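Local coordinates for Uly1 (Catenovulum maritimum, PDB 7DRQ), which is a calcium-binding lyase of polysaccharide lyase family 24 that degrades ulvan, the sulfated polysaccharide of green algae, probably by beta-elimination, at residues L4-K9 and T77-L82; I275-R280 and D323-M328. One frame throughout, in Å; residues are numbered along the deposited sequence.

Contact 1: L4-K9 and T77-L82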
loop_
_atom_site.group_PDB
_atom_site.type_symbol
_atom_site.label_atom_id
_atom_site.label_comp_id
_atom_site.label_asym_id
_atom_site.label_seq_id
_atom_site.Cartn_x
_atom_site.Cartn_y
_atom_site.Cartn_z
ATOM N N LEU A 4 -23.101 -10.231 -3.781
ATOM C CA LEU A 4 -22.124 -10.382 -4.853
ATOM C C LEU A 4 -22.796 -10.069 -6.186
ATOM O O LEU A 4 -23.794 -10.707 -6.546
ATOM C CB LEU A 4 -21.556 -11.802 -4.855
ATOM C CG LEU A 4 -20.559 -12.163 -5.969
ATOM C CD1 LEU A 4 -19.328 -11.235 -5.942
ATOM C CD2 LEU A 4 -20.119 -13.611 -5.856
ATOM N N GLU A 5 -22.252 -9.100 -6.924
ATOM C CA GLU A 5 -22.832 -8.678 -8.198
ATOM C C GLU A 5 -22.087 -9.208 -9.415
ATOM O O GLU A 5 -22.721 -9.527 -10.425
ATOM C CB GLU A 5 -22.883 -7.154 -8.288
ATOM C CG GLU A 5 -23.784 -6.518 -7.248
ATOM C CD GLU A 5 -24.033 -5.054 -7.517
ATOM O OE1 GLU A 5 -23.156 -4.398 -8.122
ATOM O OE2 GLU A 5 -25.107 -4.560 -7.118
ATOM N N HIS A 6 -20.758 -9.283 -9.360
ATOM C CA HIS A 6 -19.963 -9.680 -10.514
ATOM C C HIS A 6 -18.742 -10.462 -10.057
ATOM O O HIS A 6 -18.172 -10.179 -9.001
ATOM C CB HIS A 6 -19.525 -8.462 -11.335
ATOM C CG HIS A 6 -20.668 -7.659 -11.876
ATOM N ND1 HIS A 6 -21.099 -6.485 -11.297
ATOM C CD2 HIS A 6 -21.481 -7.874 -12.938
ATOM C CE1 HIS A 6 -22.127 -6.009 -11.980
ATOM N NE2 HIS A 6 -22.381 -6.835 -12.979
ATOM N N GLU A 7 -18.340 -11.440 -10.866
ATOM C CA GLU A 7 -17.117 -12.202 -10.627
ATOM C C GLU A 7 -16.421 -12.377 -11.969
ATOM O O GLU A 7 -17.002 -12.954 -12.893
ATOM C CB GLU A 7 -17.432 -13.550 -9.981
ATOM C CG GLU A 7 -16.208 -14.368 -9.675
ATOM C CD GLU A 7 -16.439 -15.324 -8.532
ATOM O OE1 GLU A 7 -15.450 -15.671 -7.867
ATOM O OE2 GLU A 7 -17.611 -15.731 -8.308
ATOM N N ILE A 8 -15.195 -11.866 -12.081
ATOM C CA ILE A 8 -14.513 -11.675 -13.356
ATOM C C ILE A 8 -13.115 -12.261 -13.254
ATOM O O ILE A 8 -12.346 -11.882 -12.368
ATOM C CB ILE A 8 -14.430 -10.179 -13.726
ATOM C CG1 ILE A 8 -15.821 -9.554 -13.759
ATOM C CG2 ILE A 8 -13.712 -9.982 -15.055
ATOM C CD1 ILE A 8 -15.989 -8.450 -12.737
ATOM N N LYS A 9 -12.758 -13.143 -14.176
ATOM C CA LYS A 9 -11.387 -13.629 -14.183
ATOM C C LYS A 9 -10.486 -12.558 -14.783
ATOM O O LYS A 9 -10.811 -11.952 -15.807
ATOM C CB LYS A 9 -11.261 -14.943 -14.959
ATOM C CG LYS A 9 -9.835 -15.456 -15.032
ATOM C CD LYS A 9 -9.795 -16.939 -15.405
ATOM C CE LYS A 9 -9.771 -17.148 -16.905
ATOM N NZ LYS A 9 -9.684 -18.614 -17.248
ATOM N N THR A 77 -4.420 -3.933 -16.443
ATOM C CA THR A 77 -5.688 -4.427 -16.976
ATOM C C THR A 77 -6.793 -3.437 -16.644
ATOM O O THR A 77 -6.838 -2.892 -15.535
ATOM C CB THR A 77 -6.043 -5.797 -16.384
ATOM O OG1 THR A 77 -5.040 -6.754 -16.735
ATOM C CG2 THR A 77 -7.402 -6.284 -16.923
ATOM N N ARG A 78 -7.677 -3.193 -17.604
ATOM C CA ARG A 78 -8.825 -2.330 -17.380
ATOM C C ARG A 78 -10.082 -3.126 -17.682
ATOM O O ARG A 78 -10.255 -3.599 -18.807
ATOM C CB ARG A 78 -8.760 -1.076 -18.255
ATOM C CG ARG A 78 -9.886 -0.085 -17.960
ATOM C CD ARG A 78 -9.879 1.075 -18.955
ATOM N NE ARG A 78 -10.276 0.622 -20.289
ATOM C CZ ARG A 78 -10.350 1.406 -21.361
ATOM N NH1 ARG A 78 -10.069 2.712 -21.267
ATOM N NH2 ARG A 78 -10.710 0.891 -22.536
ATOM N N TYR A 79 -10.938 -3.281 -16.676
ATOM C CA TYR A 79 -12.234 -3.936 -16.816
ATOM C C TYR A 79 -13.324 -2.875 -16.926
ATOM O O TYR A 79 -13.376 -1.941 -16.118
ATOM C CB TYR A 79 -12.498 -4.861 -15.621
ATOM C CG TYR A 79 -13.923 -5.347 -15.537
ATOM C CD1 TYR A 79 -14.371 -6.374 -16.356
ATOM C CD2 TYR A 79 -14.826 -4.773 -14.652
ATOM C CE1 TYR A 79 -15.681 -6.820 -16.298
ATOM C CE2 TYR A 79 -16.154 -5.224 -14.584
ATOM C CZ TYR A 79 -16.567 -6.245 -15.412
ATOM O OH TYR A 79 -17.882 -6.685 -15.350
ATOM N N ASN A 80 -14.198 -3.022 -17.923
ATOM C CA ASN A 80 -15.286 -2.080 -18.148
ATOM C C ASN A 80 -16.538 -2.672 -17.512
ATOM O O ASN A 80 -17.041 -3.703 -17.969
ATOM C CB ASN A 80 -15.482 -1.814 -19.644
ATOM C CG ASN A 80 -16.484 -0.699 -19.920
ATOM O OD1 ASN A 80 -17.429 -0.485 -19.158
ATOM N ND2 ASN A 80 -16.290 0.007 -21.028
ATOM N N THR A 81 -17.024 -2.031 -16.446
ATOM C CA THR A 81 -18.187 -2.543 -15.732
ATOM C C THR A 81 -19.459 -2.469 -16.569
ATOM O O THR A 81 -20.439 -3.147 -16.240
ATOM C CB THR A 81 -18.406 -1.766 -14.435
ATOM O OG1 THR A 81 -18.701 -0.389 -14.736
ATOM C CG2 THR A 81 -17.159 -1.836 -13.542
ATOM N N LEU A 82 -19.473 -1.642 -17.616
ATOM C CA LEU A 82 -20.663 -1.511 -18.455
ATOM C C LEU A 82 -20.738 -2.580 -19.533
ATOM O O LEU A 82 -21.838 -3.002 -19.909
ATOM C CB LEU A 82 -20.695 -0.134 -19.113
ATOM C CG LEU A 82 -20.732 1.065 -18.171
ATOM C CD1 LEU A 82 -20.605 2.358 -18.966
ATOM C CD2 LEU A 82 -21.984 1.051 -17.302
#
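Ile8 and Tyr79 meet between two neighbouring blades of a beta-propeller: strand 3-15 is the outer strand of the blade whose other strands come from the C-terminal end of the chain, and strand 73-80 belongs to the next blade. That an N-terminal strand completes a C-terminal blade is the "velcro" closure known from many propellers. The two backbones stay well apart, with the CA atoms of Ile8 and Tyr79 separated by 8.8 Å, and side chains fill the interval. Ile8 is laid across one face of the Tyr79 ring, and the two side chains cross at about a right angle. Ile8 CD1 sits 3.9 Å from the centroid of the Tyr79 ring, 26° off the normal, a CH-pi contact displaced toward the hydroxyl-bearing rim, where CD1 is 3.5 Å from Tyr79 CZ. Both branches of the isoleucine take part: CG1 lies 3.7 Å from Tyr79 CE1, while CG2 comes to 3.9 Å from Tyr79 CD1. A beta-branched, wholly apolar residue suits this place because it presents a broad hydrocarbon surface to a flat ring. The ring reaches across because Tyr79 CG is anti to the backbone N (chi1 168°). Leu474 of strand 469-478, the backbone partner of Ile8, also touches its side chain. Glu5 and His6 together face Ile476 in a classic beta bulge, and the exposed His6 ring only skirts the contact near the tyrosine hydroxyl. Just past Tyr79 the chain leaves its strand through an Asx turn, in which Asn80 OD1 accepts from Leu82 N at 2.8 Å.

Contact 2: I275-R280 and D323-M328; sequences IGFQRR and DEALVM
Asp323 OD1 is approached by both terminal nitrogens of Arg279, with NH2 at 3.3 Å and NH1 at 3.4 Å from this one oxygen. The result is a forked salt bridge whose individual hydrogen bonds are long, bent and weak. The guanidinium and carboxylate planes are turned 54° apart, so the two groups do not form the coplanar, doubly bonded pair. Two waters supplement the grip. Water 1 lies at the guanidinium edge, in its plane, accepting from Arg279 NH1 at 3.1 Å and from the backbone N of Asp323 at 3.0 Å. Water 2 accepts from Arg279 NH2 at 2.9 Å and donates to Asp323 OD2 at 2.6 Å, joining the second carboxylate oxygen to the same arginine. Stronger direct partners lie beside them: Asp291 for Arg279 NH2 and Arg329 for Asp323 OD2. The two arginines also come close to each other, and the acids probably offset that; the surrounding positive charge would be expected to keep Asp323 ionised. The contact spans one blade of the beta-propeller, since strand 290-298 runs between strand 272-280 and the weakly bonded strand 326-328, and the side chains of Arg279 and Asp323 both touch its Phe294. Arginine suits the position because its chain is long enough to reach over the intervening strand, and a bend at chi3 (65°) turns the guanidinium toward the carboxylate. Nearby, the buried Phe277 lies nearly parallel to the Phe294 ring, its plane inclined by about 15°. Phe277 CZ comes to 4.5 Å from Ala325 CB, a loose apolar touch in which alanine offers its methyl.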
loop_
_atom_site.group_PDB
_atom_site.type_symbol
_atom_site.label_atom_id
_atom_site.label_comp_id
_atom_site.label_asym_id
_atom_site.label_seq_id
_atom_site.Cartn_x
_atom_site.Cartn_y
_atom_site.Cartn_z
ATOM N N ILE A 275 -3.186 10.732 8.360
ATOM C CA ILE A 275 -2.195 9.667 8.466
ATOM C C ILE A 275 -2.359 8.951 9.802
ATOM O O ILE A 275 -2.685 9.568 10.822
ATOM C CB ILE A 275 -0.762 10.228 8.307
ATOM C CG1 ILE A 275 0.255 9.096 8.104
ATOM C CG2 ILE A 275 -0.414 11.118 9.501
ATOM C CD1 ILE A 275 1.678 9.594 7.776
ATOM N N GLY A 276 -2.175 7.641 9.782
ATOM C CA GLY A 276 -2.024 6.869 11.005
ATOM C C GLY A 276 -0.757 6.054 10.882
ATOM O O GLY A 276 -0.411 5.594 9.795
ATOM N N PHE A 277 -0.039 5.913 11.994
ATOM C CA PHE A 277 1.237 5.220 11.882
ATOM C C PHE A 277 1.698 4.729 13.245
ATOM O O PHE A 277 1.178 5.129 14.289
ATOM C CB PHE A 277 2.315 6.123 11.238
ATOM C CG PHE A 277 2.662 7.347 12.038
ATOM C CD1 PHE A 277 1.959 8.531 11.852
ATOM C CD2 PHE A 277 3.726 7.333 12.942
ATOM C CE1 PHE A 277 2.284 9.674 12.574
ATOM C CE2 PHE A 277 4.065 8.484 13.671
ATOM C CZ PHE A 277 3.345 9.653 13.478
ATOM N N GLN A 278 2.673 3.824 13.206
ATOM C CA GLN A 278 3.468 3.447 14.363
ATOM C C GLN A 278 4.924 3.808 14.092
ATOM O O GLN A 278 5.321 4.074 12.959
ATOM C CB GLN A 278 3.302 1.945 14.681
ATOM C CG GLN A 278 1.820 1.582 14.815
ATOM C CD GLN A 278 1.573 0.183 15.358
ATOM O OE1 GLN A 278 1.627 -0.807 14.621
ATOM N NE2 GLN A 278 1.291 0.095 16.653
ATOM N N ARG A 279 5.725 3.825 15.148
ATOM C CA ARG A 279 7.082 4.347 15.084
ATOM C C ARG A 279 8.069 3.215 15.350
ATOM O O ARG A 279 7.804 2.338 16.172
ATOM C CB ARG A 279 7.265 5.480 16.109
ATOM C CG ARG A 279 8.725 5.780 16.459
ATOM C CD ARG A 279 8.848 6.905 17.501
ATOM N NE ARG A 279 8.280 6.515 18.789
ATOM C CZ ARG A 279 7.935 7.379 19.747
ATOM N NH1 ARG A 279 8.129 8.675 19.555
ATOM N NH2 ARG A 279 7.448 6.941 20.906
ATOM N N ARG A 280 9.196 3.202 14.639
ATOM C CA ARG A 280 10.294 2.320 15.002
ATOM C C ARG A 280 11.442 3.198 15.464
ATOM O O ARG A 280 11.981 3.982 14.677
ATOM C CB ARG A 280 10.751 1.410 13.857
ATOM C CG ARG A 280 11.832 0.415 14.325
ATOM C CD ARG A 280 12.274 -0.561 13.223
ATOM N NE ARG A 280 11.179 -1.395 12.731
ATOM C CZ ARG A 280 11.318 -2.352 11.817
ATOM N NH1 ARG A 280 12.515 -2.630 11.319
ATOM N NH2 ARG A 280 10.258 -3.046 11.408
ATOM N N ASP A 323 5.309 11.756 19.342
ATOM C CA ASP A 323 4.351 11.784 20.442
ATOM C C ASP A 323 3.348 12.930 20.344
ATOM O O ASP A 323 2.278 12.838 20.953
ATOM C CB ASP A 323 5.084 11.851 21.788
ATOM C CG ASP A 323 5.651 10.503 22.214
ATOM O OD1 ASP A 323 5.480 9.518 21.461
ATOM O OD2 ASP A 323 6.279 10.426 23.299
ATOM N N GLU A 324 3.652 14.002 19.596
ATOM C CA GLU A 324 2.636 15.022 19.347
ATOM C C GLU A 324 1.364 14.420 18.780
ATOM O O GLU A 324 0.272 14.945 19.008
ATOM C CB GLU A 324 3.152 16.086 18.379
ATOM C CG GLU A 324 4.364 16.840 18.892
ATOM C CD GLU A 324 4.585 18.135 18.138
ATOM O OE1 GLU A 324 3.589 18.711 17.619
ATOM O OE2 GLU A 324 5.752 18.570 18.062
ATOM N N ALA A 325 1.490 13.323 18.037
ATOM C CA ALA A 325 0.372 12.685 17.351
ATOM C C ALA A 325 -0.080 11.399 18.041
ATOM O O ALA A 325 -0.817 10.610 17.455
ATOM C CB ALA A 325 0.751 12.409 15.893
ATOM N N LEU A 326 0.342 11.185 19.286
ATOM C CA LEU A 326 0.010 9.954 20.006
ATOM C C LEU A 326 -1.497 9.740 20.135
ATOM O O LEU A 326 -2.251 10.680 20.396
ATOM C CB LEU A 326 0.625 10.016 21.405
ATOM C CG LEU A 326 0.417 8.790 22.292
ATOM C CD1 LEU A 326 1.265 7.621 21.780
ATOM C CD2 LEU A 326 0.780 9.135 23.741
ATOM N N VAL A 327 -1.942 8.483 19.974
ATOM C CA VAL A 327 -3.304 8.106 20.365
ATOM C C VAL A 327 -3.308 6.981 21.407
ATOM O O VAL A 327 -4.240 6.884 22.216
ATOM C CB VAL A 327 -4.170 7.701 19.145
ATOM C CG1 VAL A 327 -4.334 8.871 18.171
ATOM C CG2 VAL A 327 -3.599 6.472 18.434
HETATM N N MSE A 328 -2.285 6.126 21.406
HETATM C CA MSE A 328 -2.296 4.913 22.258
HETATM C C MSE A 328 -0.896 4.317 22.350
HETATM O O MSE A 328 -0.110 4.455 21.420
HETATM C CB MSE A 328 -3.303 3.883 21.700
HETATM C CG MSE A 328 -3.820 2.807 22.695
HETATM SE SE MSE A 328 -2.772 1.152 22.788
HETATM C CE MSE A 328 -2.621 0.797 20.793
HETATM O O HOH W 1 8.059 11.576 20.578
HETATM O O HOH W 2 8.063 8.526 23.280
#

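From the N terminus, segment 4-9, on strand 3-15, comes first, and 67 residues separate it from segment 77-82, which returns to it and closes contact 1. That loop is complete long before contact 2 opens at 275-280. The second loop is shorter, 42 residues, and closes at 323-328, so the two follow in series, neither crossing nor enclosing one another. Contact 1 ties neighbouring blades near the place where the chain's ends come together; contact 2 joins parts of a single blade across its strand 290-298. They stand on opposite sides of the chain's centre, with contact centres about 38 Å apart and nearest atoms about 27 Å apart.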